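Local atomic coordinates of AlyGC (Glaciecola chathamensis, PDB entry 5GKD), a protein that breaks down alginate as a lyase of polysaccharide lyase family 6, probably by beta-elimination at a site that holds calcium. Residues D368-Q373 / A386-Q391; T512-Y517 / I547-F552; E576-Q581 / I609-V614. All coordinates share one frame; numbering follows the deposited sequence.

Contact 1 of 3, residues D368-Q373 / A386-Q391; sequences DNLLNQ and ADITMQ
Leu-371 and Ala-386 tie the two segments together through the backbone, with Ala-386 N donating to Leu-371 O at 3.0 Å, nearly along the C=O axis. Asn-372 and Ala-386 form a parallel beta bridge, and a weak bond from Gln-373 N to Ala-386 O follows it. No other backbone bond joins the two segments, so side chains carry the rest.

Leu-370 and Ile-388 reach toward each other tip to tip. Leu-370 CG stands anti to the backbone N (chi1 -173°), which carries it to 3.7 Å from Ile-388 CD1. The two methyls take different partners. Leu-370 CD2 meets Ile-388 CD1 at 3.6 Å. Leu-370 CD1 lies against Ala-386 CB at 3.9 Å. The same Ile-388 CD1 also rests on the backbone of the strand, 3.6 Å from Asn-372 N. Ile-388 CD1 sits 3.7 Å from Leu-371 O as well, so one methyl fills the angle between the leucine tip and the main chain. The amide of Asn-372 leads away from this contact, and its OD1 accepts a hydrogen bond from Asn-348 N.

At the exposed border, Gln-373 and Asp-387 lie side by side and point the same way. The Gln-373 chain is extended beyond CG. Its amide stacks on the carboxylate, with the two planes 17° apart. Gln-373 NE2 comes to 3.7 Å from Asp-387 CG.

Ile-388 also touches Leu-345 of strand 339-347. Strand 383-386 is the last of the long series of parallel strands that includes 364-372. The contact therefore lies at the last coil of what is, consistent with a chondroitinase B relative in the pectate lyase-like clan, a right-handed parallel beta-helix.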
ATOM      1  N   ASP A 368     -18.059 -23.531 -49.036  1.00 27.39           N
ATOM      2  CA  ASP A 368     -16.767 -24.038 -49.501  1.00 28.56           C
ATOM      3  C   ASP A 368     -15.700 -24.027 -48.407  1.00 27.63           C
ATOM      4  O   ASP A 368     -14.560 -23.644 -48.653  1.00 28.22           O
ATOM      5  CB  ASP A 368     -16.279 -23.256 -50.721  1.00 27.42           C
ATOM      6  CG  ASP A 368     -17.220 -23.380 -51.896  1.00 33.28           C
ATOM      7  OD1 ASP A 368     -17.770 -24.481 -52.095  1.00 39.89           O
ATOM      8  OD2 ASP A 368     -17.433 -22.372 -52.609  1.00 40.10           O
ATOM      9  N   ASN A 369     -16.054 -24.449 -47.196  1.00 25.32           N
ATOM     10  CA  ASN A 369     -15.055 -24.666 -46.157  1.00 23.41           C
ATOM     11  C   ASN A 369     -14.720 -26.149 -46.066  1.00 26.83           C
ATOM     12  O   ASN A 369     -15.606 -26.995 -46.176  1.00 34.73           O
ATOM     13  CB  ASN A 369     -15.540 -24.149 -44.804  1.00 23.52           C
ATOM     14  CG  ASN A 369     -15.847 -22.670 -44.835  1.00 21.21           C
ATOM     15  OD1 ASN A 369     -14.941 -21.837 -44.907  1.00 20.89           O
ATOM     16  ND2 ASN A 369     -17.127 -22.335 -44.801  1.00 18.40           N
ATOM     17  N   LEU A 370     -13.438 -26.459 -45.875  1.00 28.87           N
ATOM     18  CA  LEU A 370     -12.946 -27.832 -45.883  1.00 23.89           C
ATOM     19  C   LEU A 370     -12.491 -28.236 -44.490  1.00 22.74           C
ATOM     20  O   LEU A 370     -11.735 -27.506 -43.830  1.00 24.92           O
ATOM     21  CB  LEU A 370     -11.796 -28.017 -46.877  1.00 20.17           C
ATOM     22  CG  LEU A 370     -11.339 -29.470 -47.057  1.00 26.66           C
ATOM     23  CD1 LEU A 370     -12.460 -30.295 -47.690  1.00 26.35           C
ATOM     24  CD2 LEU A 370     -10.082 -29.582 -47.904  1.00 23.42           C
ATOM     25  N   LEU A 371     -12.940 -29.409 -44.067  1.00 22.69           N
ATOM     26  CA  LEU A 371     -12.667 -30.022 -42.782  1.00 22.00           C
ATOM     27  C   LEU A 371     -12.010 -31.371 -43.023  1.00 26.02           C
ATOM     28  O   LEU A 371     -12.365 -32.073 -43.975  1.00 27.01           O
ATOM     29  CB  LEU A 371     -13.969 -30.270 -42.023  1.00 25.73           C
ATOM     30  CG  LEU A 371     -14.355 -29.687 -40.680  1.00 29.88           C
ATOM     31  CD1 LEU A 371     -15.646 -30.353 -40.227  1.00 26.08           C
ATOM     32  CD2 LEU A 371     -13.256 -29.871 -39.663  1.00 30.36           C
ATOM     33  N   ASN A 372     -11.093 -31.764 -42.140  1.00 25.22           N
ATOM     34  CA  ASN A 372     -10.576 -33.123 -42.213  1.00 24.71           C
ATOM     35  C   ASN A 372     -11.630 -34.112 -41.712  1.00 29.72           C
ATOM     36  O   ASN A 372     -12.486 -33.782 -40.885  1.00 24.95           O
ATOM     37  CB  ASN A 372      -9.257 -33.262 -41.441  1.00 23.27           C
ATOM     38  CG  ASN A 372      -9.404 -33.031 -39.947  1.00 25.97           C
ATOM     39  OD1 ASN A 372      -9.719 -31.926 -39.498  1.00 27.59           O
ATOM     40  ND2 ASN A 372      -9.133 -34.062 -39.166  1.00 25.35           N
ATOM     41  N   GLN A 373     -11.560 -35.340 -42.238  1.00 26.44           N
ATOM     42  CA  GLN A 373     -12.687 -36.265 -42.135  1.00 30.31           C
ATOM     43  C   GLN A 373     -12.909 -36.764 -40.713  1.00 30.56           C
ATOM     44  O   GLN A 373     -14.034 -37.138 -40.369  1.00 30.98           O
ATOM     45  CB  GLN A 373     -12.468 -37.453 -43.072  1.00 29.77           C
ATOM     46  CG  GLN A 373     -11.160 -38.176 -42.822  1.00 31.60           C
ATOM     47  CD  GLN A 373     -10.925 -39.322 -43.789  1.00 36.92           C
ATOM     48  OE1 GLN A 373     -11.651 -39.490 -44.774  1.00 35.57           O
ATOM     49  NE2 GLN A 373      -9.902 -40.119 -43.506  1.00 40.20           N
ATOM     50  N   ALA A 386     -12.948 -34.212 -45.975  1.00 23.51           N
ATOM     51  CA  ALA A 386     -12.063 -34.939 -46.873  1.00 24.67           C
ATOM     52  C   ALA A 386     -10.914 -35.539 -46.087  1.00 25.67           C
ATOM     53  O   ALA A 386     -10.618 -35.127 -44.965  1.00 28.90           O
ATOM     54  CB  ALA A 386     -11.520 -34.041 -47.991  1.00 20.87           C
ATOM     55  N   ASP A 387     -10.267 -36.520 -46.700  1.00 25.47           N
ATOM     56  CA  ASP A 387      -9.029 -37.072 -46.179  1.00 26.83           C
ATOM     57  C   ASP A 387      -7.918 -36.056 -46.420  1.00 27.49           C
ATOM     58  O   ASP A 387      -7.462 -35.881 -47.549  1.00 31.19           O
ATOM     59  CB  ASP A 387      -8.727 -38.403 -46.859  1.00 29.07           C
ATOM     60  CG  ASP A 387      -7.589 -39.141 -46.202  1.00 35.71           C
ATOM     61  OD1 ASP A 387      -6.926 -38.551 -45.331  1.00 34.86           O
ATOM     62  OD2 ASP A 387      -7.359 -40.312 -46.557  1.00 45.19           O
ATOM     63  N   ILE A 388      -7.494 -35.362 -45.366  1.00 31.75           N
ATOM     64  CA  ILE A 388      -6.494 -34.309 -45.467  1.00 26.49           C
ATOM     65  C   ILE A 388      -5.277 -34.738 -44.672  1.00 31.73           C
ATOM     66  O   ILE A 388      -5.406 -35.147 -43.515  1.00 31.69           O
ATOM     67  CB  ILE A 388      -7.019 -32.962 -44.934  1.00 27.83           C
ATOM     68  CG1 ILE A 388      -8.291 -32.533 -45.656  1.00 24.62           C
ATOM     69  CG2 ILE A 388      -5.948 -31.883 -45.057  1.00 27.83           C
ATOM     70  CD1 ILE A 388      -8.936 -31.324 -45.016  1.00 23.89           C
ATOM     71  N   THR A 389      -4.094 -34.638 -45.272  1.00 30.21           N
ATOM     72  CA  THR A 389      -2.875 -34.759 -44.485  1.00 31.49           C
ATOM     73  C   THR A 389      -2.012 -33.530 -44.740  1.00 27.34           C
ATOM     74  O   THR A 389      -1.755 -33.158 -45.889  1.00 31.01           O
ATOM     75  CB  THR A 389      -2.136 -36.084 -44.760  1.00 32.36           C
ATOM     76  OG1 THR A 389      -0.985 -35.852 -45.567  1.00 41.43           O
ATOM     77  CG2 THR A 389      -3.043 -37.097 -45.453  1.00 34.93           C
ATOM     78  N   MET A 390      -1.632 -32.859 -43.665  1.00 32.87           N
ATOM     79  CA  MET A 390      -0.907 -31.602 -43.757  1.00 29.04           C
ATOM     80  C   MET A 390       0.588 -31.871 -43.769  1.00 26.31           C
ATOM     81  O   MET A 390       1.071 -32.782 -43.098  1.00 29.62           O
ATOM     82  CB  MET A 390      -1.270 -30.700 -42.575  1.00 26.84           C
ATOM     83  CG  MET A 390      -2.751 -30.420 -42.470  1.00 27.27           C
ATOM     84  SD  MET A 390      -3.317 -29.380 -43.819  1.00 31.73           S
ATOM     85  CE  MET A 390      -3.022 -27.769 -43.137  1.00 26.67           C
ATOM     86  N   GLN A 391       1.322 -31.090 -44.542  1.00 30.77           N
ATOM     87  CA  GLN A 391       2.770 -31.150 -44.439  1.00 33.85           C
ATOM     88  C   GLN A 391       3.341 -29.746 -44.482  1.00 25.72           C
ATOM     89  O   GLN A 391       2.805 -28.865 -45.150  1.00 24.75           O
ATOM     90  CB  GLN A 391       3.389 -32.015 -45.527  1.00 30.81           C
ATOM     91  CG  GLN A 391       3.395 -31.419 -46.882  1.00 35.47           C
ATOM     92  CD  GLN A 391       4.180 -32.293 -47.844  1.00 42.93           C
ATOM     93  OE1 GLN A 391       4.233 -32.020 -49.040  1.00 49.05           O
ATOM     94  NE2 GLN A 391       4.792 -33.358 -47.323  1.00 39.99           N
TER

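Contact 2 of 3, residues T512-Y517 / I547-F552; sequences TLDGVY and IKNSTF
Ser-550 OG accepts from Val-516 N at 3.2 Å and donates to Lys-548 O within its own segment at 2.9 Å. The hydroxyl approaches that carbonyl from above its plane. OG is anti to the carbonyl carbon of its own residue (chi1 -61°), which places it beside the backbone N and within reach of both partners. Lys-548 O also takes Gly-515 N at 2.8 Å, so two donors grip this one oxygen.

Parallel strand pairing lies on both sides of this group of bonds. Lys-548 N donates to Leu-513 O at 2.8 Å before the bend. Thr-551 N donates to Val-516 O at 3.0 Å after it. At the bend, Gly-515 (phi 72°) and Asn-549 (phi 59°) both have left-handed backbone conformations and are stacked one over the other.

Further out, side chains pack on the two faces. The Tyr-517 ring crosses Thr-551 obliquely, with Tyr-517 CE2 3.5 Å from Thr-551 CG2. On the other face, Leu-513 CD1 meets the edge of the Phe-552 ring, 4.0 Å from Phe-552 CZ. Phe-552 is held in turn by Phe-582 and, edge-to-face, by Phe-563. The extended Lys-548 chain ends at a water, which accepts from Lys-548 NZ at 3.1 Å and is also bonded to Thr-512 OG1.

Ser-550 N bonds to Ser-580 OG of the next coil. The buried Ser-550 thus works as a polar link at the bend. Its hydroxyl supplies an acceptor to Val-516 N where the bend interrupts the backbone ladder, and so satisfies an amide that strand pairing does not serve.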
ATOM      1  N   THR A 512      11.139 -20.941  -4.345  1.00 25.14           N
ATOM      2  CA  THR A 512      10.718 -22.322  -4.165  1.00 23.27           C
ATOM      3  C   THR A 512      11.191 -22.804  -2.805  1.00 26.23           C
ATOM      4  O   THR A 512      12.364 -22.638  -2.459  1.00 29.98           O
ATOM      5  CB  THR A 512      11.264 -23.232  -5.261  1.00 27.83           C
ATOM      6  OG1 THR A 512      10.618 -22.936  -6.505  1.00 25.62           O
ATOM      7  CG2 THR A 512      11.036 -24.703  -4.906  1.00 28.78           C
ATOM      8  N   LEU A 513      10.269 -23.348  -2.020  1.00 27.57           N
ATOM      9  CA  LEU A 513      10.575 -24.056  -0.788  1.00 26.02           C
ATOM     10  C   LEU A 513      10.320 -25.537  -1.025  1.00 30.25           C
ATOM     11  O   LEU A 513       9.249 -25.914  -1.509  1.00 29.52           O
ATOM     12  CB  LEU A 513       9.721 -23.563   0.384  1.00 26.05           C
ATOM     13  CG  LEU A 513       9.830 -22.104   0.810  1.00 24.74           C
ATOM     14  CD1 LEU A 513       8.859 -21.807   1.923  1.00 24.35           C
ATOM     15  CD2 LEU A 513      11.224 -21.780   1.251  1.00 26.74           C
ATOM     16  N   ASP A 514      11.295 -26.368  -0.671  1.00 30.07           N
ATOM     17  CA  ASP A 514      11.239 -27.794  -0.966  1.00 29.67           C
ATOM     18  C   ASP A 514      11.734 -28.552   0.263  1.00 34.44           C
ATOM     19  O   ASP A 514      12.911 -28.457   0.627  1.00 30.32           O
ATOM     20  CB  ASP A 514      12.075 -28.103  -2.209  1.00 29.03           C
ATOM     21  CG  ASP A 514      12.007 -29.553  -2.622  1.00 36.21           C
ATOM     22  OD1 ASP A 514      11.257 -30.327  -1.986  1.00 38.24           O
ATOM     23  OD2 ASP A 514      12.690 -29.908  -3.612  1.00 38.01           O
ATOM     24  N   GLY A 515      10.829 -29.268   0.924  1.00 29.34           N
ATOM     25  CA  GLY A 515      11.216 -30.125   2.026  1.00 32.90           C
ATOM     26  C   GLY A 515      11.611 -29.430   3.310  1.00 31.15           C
ATOM     27  O   GLY A 515      12.291 -30.025   4.134  1.00 38.76           O
ATOM     28  N   VAL A 516      11.209 -28.204   3.521  1.00 31.01           N
ATOM     29  CA  VAL A 516      11.651 -27.502   4.702  1.00 25.47           C
ATOM     30  C   VAL A 516      10.610 -27.676   5.799  1.00 25.17           C
ATOM     31  O   VAL A 516       9.475 -28.076   5.558  1.00 30.14           O
ATOM     32  CB  VAL A 516      11.930 -26.007   4.421  1.00 29.39           C
ATOM     33  CG1 VAL A 516      12.756 -25.845   3.159  1.00 29.83           C
ATOM     34  CG2 VAL A 516      10.630 -25.214   4.332  1.00 28.37           C
ATOM     35  N   TYR A 517      11.010 -27.363   7.022  1.00 25.79           N
ATOM     36  CA  TYR A 517      10.140 -27.473   8.179  1.00 28.74           C
ATOM     37  C   TYR A 517      10.211 -26.159   8.941  1.00 29.22           C
ATOM     38  O   TYR A 517      11.301 -25.719   9.321  1.00 30.11           O
ATOM     39  CB  TYR A 517      10.567 -28.661   9.055  1.00 34.48           C
ATOM     40  CG  TYR A 517       9.571 -29.040  10.112  1.00 35.88           C
ATOM     41  CD1 TYR A 517       9.459 -28.297  11.289  1.00 40.02           C
ATOM     42  CD2 TYR A 517       8.738 -30.145   9.949  1.00 41.14           C
ATOM     43  CE1 TYR A 517       8.543 -28.631  12.271  1.00 39.16           C
ATOM     44  CE2 TYR A 517       7.809 -30.490  10.932  1.00 50.10           C
ATOM     45  CZ  TYR A 517       7.721 -29.724  12.088  1.00 50.53           C
ATOM     46  OH  TYR A 517       6.813 -30.052  13.069  1.00 56.08           O
ATOM     47  N   ILE A 547       5.810 -24.266  -3.340  1.00 30.24           N
ATOM     48  CA  ILE A 547       5.958 -24.856  -2.014  1.00 26.61           C
ATOM     49  C   ILE A 547       5.722 -26.355  -2.141  1.00 28.27           C
ATOM     50  O   ILE A 547       4.627 -26.779  -2.526  1.00 29.72           O
ATOM     51  CB  ILE A 547       4.982 -24.229  -1.008  1.00 27.56           C
ATOM     52  CG1 ILE A 547       5.307 -22.748  -0.830  1.00 24.41           C
ATOM     53  CG2 ILE A 547       5.031 -24.951   0.330  1.00 24.93           C
ATOM     54  CD1 ILE A 547       4.326 -22.027   0.004  1.00 26.11           C
ATOM     55  N   LYS A 548       6.745 -27.152  -1.829  1.00 28.09           N
ATOM     56  CA  LYS A 548       6.714 -28.597  -2.054  1.00 34.02           C
ATOM     57  C   LYS A 548       7.273 -29.321  -0.843  1.00 29.58           C
ATOM     58  O   LYS A 548       8.313 -28.929  -0.316  1.00 31.92           O
ATOM     59  CB  LYS A 548       7.540 -29.002  -3.285  1.00 32.29           C
ATOM     60  CG  LYS A 548       7.332 -28.130  -4.479  1.00 37.97           C
ATOM     61  CD  LYS A 548       8.318 -28.414  -5.595  1.00 39.43           C
ATOM     62  CE  LYS A 548       8.004 -27.494  -6.777  1.00 46.78           C
ATOM     63  NZ  LYS A 548       8.899 -27.688  -7.948  1.00 42.73           N
ATOM     64  N   ASN A 549       6.595 -30.384  -0.416  1.00 29.96           N
ATOM     65  CA  ASN A 549       7.138 -31.306   0.587  1.00 30.16           C
ATOM     66  C   ASN A 549       7.460 -30.617   1.907  1.00 32.33           C
ATOM     67  O   ASN A 549       8.365 -31.044   2.624  1.00 30.53           O
ATOM     68  CB  ASN A 549       8.396 -32.008   0.065  1.00 30.27           C
ATOM     69  CG  ASN A 549       8.205 -32.590  -1.315  1.00 31.34           C
ATOM     70  OD1 ASN A 549       8.919 -32.240  -2.250  1.00 40.22           O
ATOM     71  ND2 ASN A 549       7.237 -33.481  -1.452  1.00 30.62           N
ATOM     72  N   SER A 550       6.749 -29.549   2.254  1.00 28.17           N
ATOM     73  CA  SER A 550       7.153 -28.756   3.398  1.00 25.93           C
ATOM     74  C   SER A 550       6.084 -28.782   4.476  1.00 24.78           C
ATOM     75  O   SER A 550       4.925 -29.112   4.234  1.00 28.02           O
ATOM     76  CB  SER A 550       7.459 -27.308   2.986  1.00 27.84           C
ATOM     77  OG  SER A 550       8.521 -27.277   2.058  1.00 27.73           O
ATOM     78  N   THR A 551       6.494 -28.408   5.676  1.00 25.34           N
ATOM     79  CA  THR A 551       5.626 -28.438   6.837  1.00 25.45           C
ATOM     80  C   THR A 551       5.737 -27.114   7.575  1.00 26.29           C
ATOM     81  O   THR A 551       6.838 -26.605   7.788  1.00 26.20           O
ATOM     82  CB  THR A 551       6.005 -29.598   7.780  1.00 27.77           C
ATOM     83  OG1 THR A 551       5.995 -30.820   7.043  1.00 30.44           O
ATOM     84  CG2 THR A 551       5.021 -29.695   8.933  1.00 27.73           C
ATOM     85  N   PHE A 552       4.594 -26.572   7.977  1.00 24.89           N
ATOM     86  CA  PHE A 552       4.543 -25.264   8.615  1.00 27.10           C
ATOM     87  C   PHE A 552       3.612 -25.378   9.807  1.00 26.61           C
ATOM     88  O   PHE A 552       2.437 -25.712   9.636  1.00 28.73           O
ATOM     89  CB  PHE A 552       4.058 -24.185   7.626  1.00 25.73           C
ATOM     90  CG  PHE A 552       4.848 -24.144   6.333  1.00 28.45           C
ATOM     91  CD1 PHE A 552       4.468 -24.919   5.253  1.00 25.34           C
ATOM     92  CD2 PHE A 552       5.968 -23.331   6.206  1.00 23.84           C
ATOM     93  CE1 PHE A 552       5.177 -24.889   4.083  1.00 26.45           C
ATOM     94  CE2 PHE A 552       6.686 -23.311   5.035  1.00 25.02           C
ATOM     95  CZ  PHE A 552       6.294 -24.092   3.971  1.00 24.23           C
TER
HETATM   96  O   HOH W   1       9.963 -24.788  -8.302  1.00 31.57           O

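Contact 3 of 3, residues E576-Q581 / I609-V614; sequences EVQDSQ and IENSNV
Gln-578 and Glu-610 stand side by side on one face of the parallel sheet and point the same way. From CB, the Gln-578 chain runs to CG and then bends (chi2 -69°), which turns CD back toward the neighbouring strand. Gln-578 CD lies 3.9 Å from Glu-610 CB. Gln-578 OE1 comes to 3.3 Å from Glu-610 CB. Gln-578 NE2 makes the polar contact, donating to Glu-610 OE1 at 2.8 Å. This bond is nearly straight (169° at the hydrogen). It lies in the amide plane and uses the anti lone pair of the carboxylate oxygen, although the two flat groups are turned 69° apart. Gln-578 NE2 also donates to Glu-576 OE1 at 3.1 Å, meeting that carboxylate from above its plane. Glu-610 OE2 has a further partner in Asn-641 ND2.

Below this face the backbone pairs in parallel, with Glu-610 N bonded to Val-577 O and Asn-613 N to Ser-580 O. Between these bonds, Ser-612 OG takes Ser-580 N at 3.2 Å and donates to Glu-610 O. Asp-579 N reaches the same carbonyl oxygen. On the inner face Val-577 CB packs on Ile-609 CG1 at 3.9 Å. Beside the bend, the Asp-579 carboxylate and the Asn-611 amide are almost parallel.

An alanine at Gln-578 removes the donor shared by Glu-576 OE1 and Glu-610 OE1, and would probably leave the two acids facing each other with no amide between them, Glu-576 freer to turn.

Glu-576 OE1 and Glu-610 OE1 are 5.0 Å apart. If both groups are charged they would repel each other. The amide N-H groups between them probably ease that repulsion, so one neutral side chain bridges two acidic ones across neighbouring coils.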
ATOM      1  N   GLU A 576       1.997 -22.267  -6.174  1.00 26.26           N
ATOM      2  CA  GLU A 576       1.798 -23.709  -6.267  1.00 28.99           C
ATOM      3  C   GLU A 576       2.216 -24.397  -4.974  1.00 26.96           C
ATOM      4  O   GLU A 576       3.356 -24.247  -4.530  1.00 27.13           O
ATOM      5  CB  GLU A 576       2.578 -24.296  -7.437  1.00 29.47           C
ATOM      6  CG  GLU A 576       1.857 -25.483  -8.029  1.00 35.88           C
ATOM      7  CD  GLU A 576       2.780 -26.488  -8.644  1.00 41.33           C
ATOM      8  OE1 GLU A 576       2.267 -27.372  -9.367  1.00 47.98           O
ATOM      9  OE2 GLU A 576       4.005 -26.389  -8.405  1.00 40.64           O
ATOM     10  N   VAL A 577       1.297 -25.160  -4.391  1.00 26.88           N
ATOM     11  CA  VAL A 577       1.523 -25.907  -3.160  1.00 24.59           C
ATOM     12  C   VAL A 577       1.289 -27.385  -3.454  1.00 29.84           C
ATOM     13  O   VAL A 577       0.191 -27.773  -3.879  1.00 28.83           O
ATOM     14  CB  VAL A 577       0.604 -25.430  -2.028  1.00 23.99           C
ATOM     15  CG1 VAL A 577       0.852 -26.229  -0.775  1.00 25.96           C
ATOM     16  CG2 VAL A 577       0.807 -23.930  -1.768  1.00 26.39           C
ATOM     17  N   GLN A 578       2.318 -28.209  -3.229  1.00 29.78           N
ATOM     18  CA  GLN A 578       2.255 -29.652  -3.460  1.00 29.19           C
ATOM     19  C   GLN A 578       2.757 -30.390  -2.227  1.00 27.25           C
ATOM     20  O   GLN A 578       3.802 -30.030  -1.672  1.00 28.68           O
ATOM     21  CB  GLN A 578       3.097 -30.078  -4.671  1.00 28.37           C
ATOM     22  CG  GLN A 578       2.692 -29.490  -5.999  1.00 33.27           C
ATOM     23  CD  GLN A 578       1.367 -30.024  -6.496  1.00 36.00           C
ATOM     24  OE1 GLN A 578       0.886 -31.056  -6.030  1.00 37.43           O
ATOM     25  NE2 GLN A 578       0.765 -29.323  -7.445  1.00 32.10           N
ATOM     26  N   ASP A 579       2.013 -31.414  -1.800  1.00 27.35           N
ATOM     27  CA  ASP A 579       2.508 -32.385  -0.814  1.00 29.14           C
ATOM     28  C   ASP A 579       3.050 -31.704   0.441  1.00 27.93           C
ATOM     29  O   ASP A 579       4.166 -31.971   0.874  1.00 27.66           O
ATOM     30  CB  ASP A 579       3.590 -33.279  -1.438  1.00 28.42           C
ATOM     31  CG  ASP A 579       3.160 -33.879  -2.773  1.00 30.22           C
ATOM     32  OD1 ASP A 579       2.149 -34.595  -2.795  1.00 34.85           O
ATOM     33  OD2 ASP A 579       3.820 -33.626  -3.805  1.00 34.38           O
ATOM     34  N   SER A 580       2.259 -30.804   1.027  1.00 28.83           N
ATOM     35  CA  SER A 580       2.726 -29.981   2.136  1.00 29.26           C
ATOM     36  C   SER A 580       1.710 -29.987   3.272  1.00 29.68           C
ATOM     37  O   SER A 580       0.518 -30.224   3.064  1.00 32.77           O
ATOM     38  CB  SER A 580       3.018 -28.531   1.675  1.00 28.82           C
ATOM     39  OG  SER A 580       4.088 -28.503   0.739  1.00 26.70           O
ATOM     40  N   GLN A 581       2.189 -29.739   4.490  1.00 26.95           N
ATOM     41  CA  GLN A 581       1.330 -29.792   5.663  1.00 29.10           C
ATOM     42  C   GLN A 581       1.341 -28.462   6.397  1.00 25.98           C
ATOM     43  O   GLN A 581       2.381 -27.812   6.506  1.00 26.85           O
ATOM     44  CB  GLN A 581       1.755 -30.889   6.642  1.00 32.01           C
ATOM     45  CG  GLN A 581       2.689 -31.941   6.068  1.00 32.52           C
ATOM     46  CD  GLN A 581       2.115 -32.697   4.901  1.00 34.16           C
ATOM     47  OE1 GLN A 581       0.961 -33.004   4.885  1.00 44.00           O
ATOM     48  NE2 GLN A 581       2.925 -33.014   3.929  1.00 35.27           N
ATOM     49  N   ILE A 609      -3.243 -25.955  -5.177  1.00 26.34           N
ATOM     50  CA  ILE A 609      -2.944 -26.670  -3.929  1.00 24.98           C
ATOM     51  C   ILE A 609      -3.368 -28.118  -4.121  1.00 26.28           C
ATOM     52  O   ILE A 609      -4.563 -28.398  -4.248  1.00 28.83           O
ATOM     53  CB  ILE A 609      -3.659 -26.068  -2.709  1.00 26.00           C
ATOM     54  CG1 ILE A 609      -3.221 -24.635  -2.451  1.00 24.40           C
ATOM     55  CG2 ILE A 609      -3.379 -26.884  -1.469  1.00 26.56           C
ATOM     56  CD1 ILE A 609      -3.936 -24.010  -1.270  1.00 20.93           C
ATOM     57  N   GLU A 610      -2.407 -29.040  -4.122  1.00 28.69           N
ATOM     58  CA  GLU A 610      -2.718 -30.454  -4.300  1.00 28.36           C
ATOM     59  C   GLU A 610      -1.973 -31.317  -3.285  1.00 25.95           C
ATOM     60  O   GLU A 610      -0.867 -30.987  -2.859  1.00 32.27           O
ATOM     61  CB  GLU A 610      -2.373 -30.931  -5.720  1.00 28.54           C
ATOM     62  CG  GLU A 610      -3.199 -30.296  -6.811  1.00 29.42           C
ATOM     63  CD  GLU A 610      -2.745 -30.716  -8.196  1.00 33.82           C
ATOM     64  OE1 GLU A 610      -1.560 -30.498  -8.526  1.00 36.03           O
ATOM     65  OE2 GLU A 610      -3.567 -31.280  -8.950  1.00 38.03           O
ATOM     66  N   ASN A 611      -2.601 -32.439  -2.912  1.00 28.42           N
ATOM     67  CA  ASN A 611      -1.969 -33.490  -2.109  1.00 25.54           C
ATOM     68  C   ASN A 611      -1.425 -32.949  -0.796  1.00 26.51           C
ATOM     69  O   ASN A 611      -0.374 -33.369  -0.317  1.00 26.43           O
ATOM     70  CB  ASN A 611      -0.856 -34.190  -2.889  1.00 26.81           C
ATOM     71  CG  ASN A 611      -1.361 -34.856  -4.160  1.00 33.71           C
ATOM     72  OD1 ASN A 611      -2.424 -35.492  -4.168  1.00 35.41           O
ATOM     73  ND2 ASN A 611      -0.602 -34.707  -5.243  1.00 34.59           N
ATOM     74  N   SER A 612      -2.136 -32.003  -0.214  1.00 28.11           N
ATOM     75  CA  SER A 612      -1.633 -31.299   0.947  1.00 27.63           C
ATOM     76  C   SER A 612      -2.603 -31.474   2.099  1.00 23.18           C
ATOM     77  O   SER A 612      -3.707 -31.989   1.938  1.00 27.28           O
ATOM     78  CB  SER A 612      -1.409 -29.817   0.621  1.00 27.40           C
ATOM     79  OG  SER A 612      -0.373 -29.700  -0.336  1.00 27.71           O
ATOM     80  N   ASN A 613      -2.174 -31.031   3.271  1.00 25.54           N
ATOM     81  CA  ASN A 613      -2.928 -31.254   4.490  1.00 25.49           C
ATOM     82  C   ASN A 613      -2.898 -29.992   5.337  1.00 26.06           C
ATOM     83  O   ASN A 613      -1.828 -29.452   5.618  1.00 29.21           O
ATOM     84  CB  ASN A 613      -2.350 -32.454   5.253  1.00 30.29           C
ATOM     85  CG  ASN A 613      -3.274 -32.958   6.308  1.00 34.50           C
ATOM     86  OD1 ASN A 613      -3.524 -32.275   7.294  1.00 39.58           O
ATOM     87  ND2 ASN A 613      -3.809 -34.156   6.111  1.00 37.49           N
ATOM     88  N   VAL A 614      -4.076 -29.528   5.732  1.00 28.65           N
ATOM     89  CA  VAL A 614      -4.249 -28.303   6.497  1.00 25.35           C
ATOM     90  C   VAL A 614      -5.148 -28.614   7.681  1.00 29.29           C
ATOM     91  O   VAL A 614      -6.264 -29.113   7.494  1.00 31.27           O
ATOM     92  CB  VAL A 614      -4.875 -27.183   5.647  1.00 27.26           C
ATOM     93  CG1 VAL A 614      -5.127 -25.946   6.503  1.00 25.28           C
ATOM     94  CG2 VAL A 614      -4.009 -26.861   4.434  1.00 25.51           C
TER

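The contacts come in the order 1, 2, 3 along the chain, without overlap. Contact 1 stands apart. Its centre is about 50 Å from that of contact 2 and about 46 Å from that of contact 3. It belongs to the end of the first series of parallel strands. Contacts 2 and 3 lie in the second series, with centres about 9 Å apart. Strands 543-548 and 572-578 are neighbours there, and Ile-547 N and Glu-576 O are probably hydrogen-bonded. Contacts 2 and 3 thus repeat one bend on successive coils, while contact 1 lies at the end of a separate beta-helix. The calcium site (Asn-180, Glu-183, Glu-212, Glu-214) belongs to that first beta-helix, not to the one built by contacts 2 and 3.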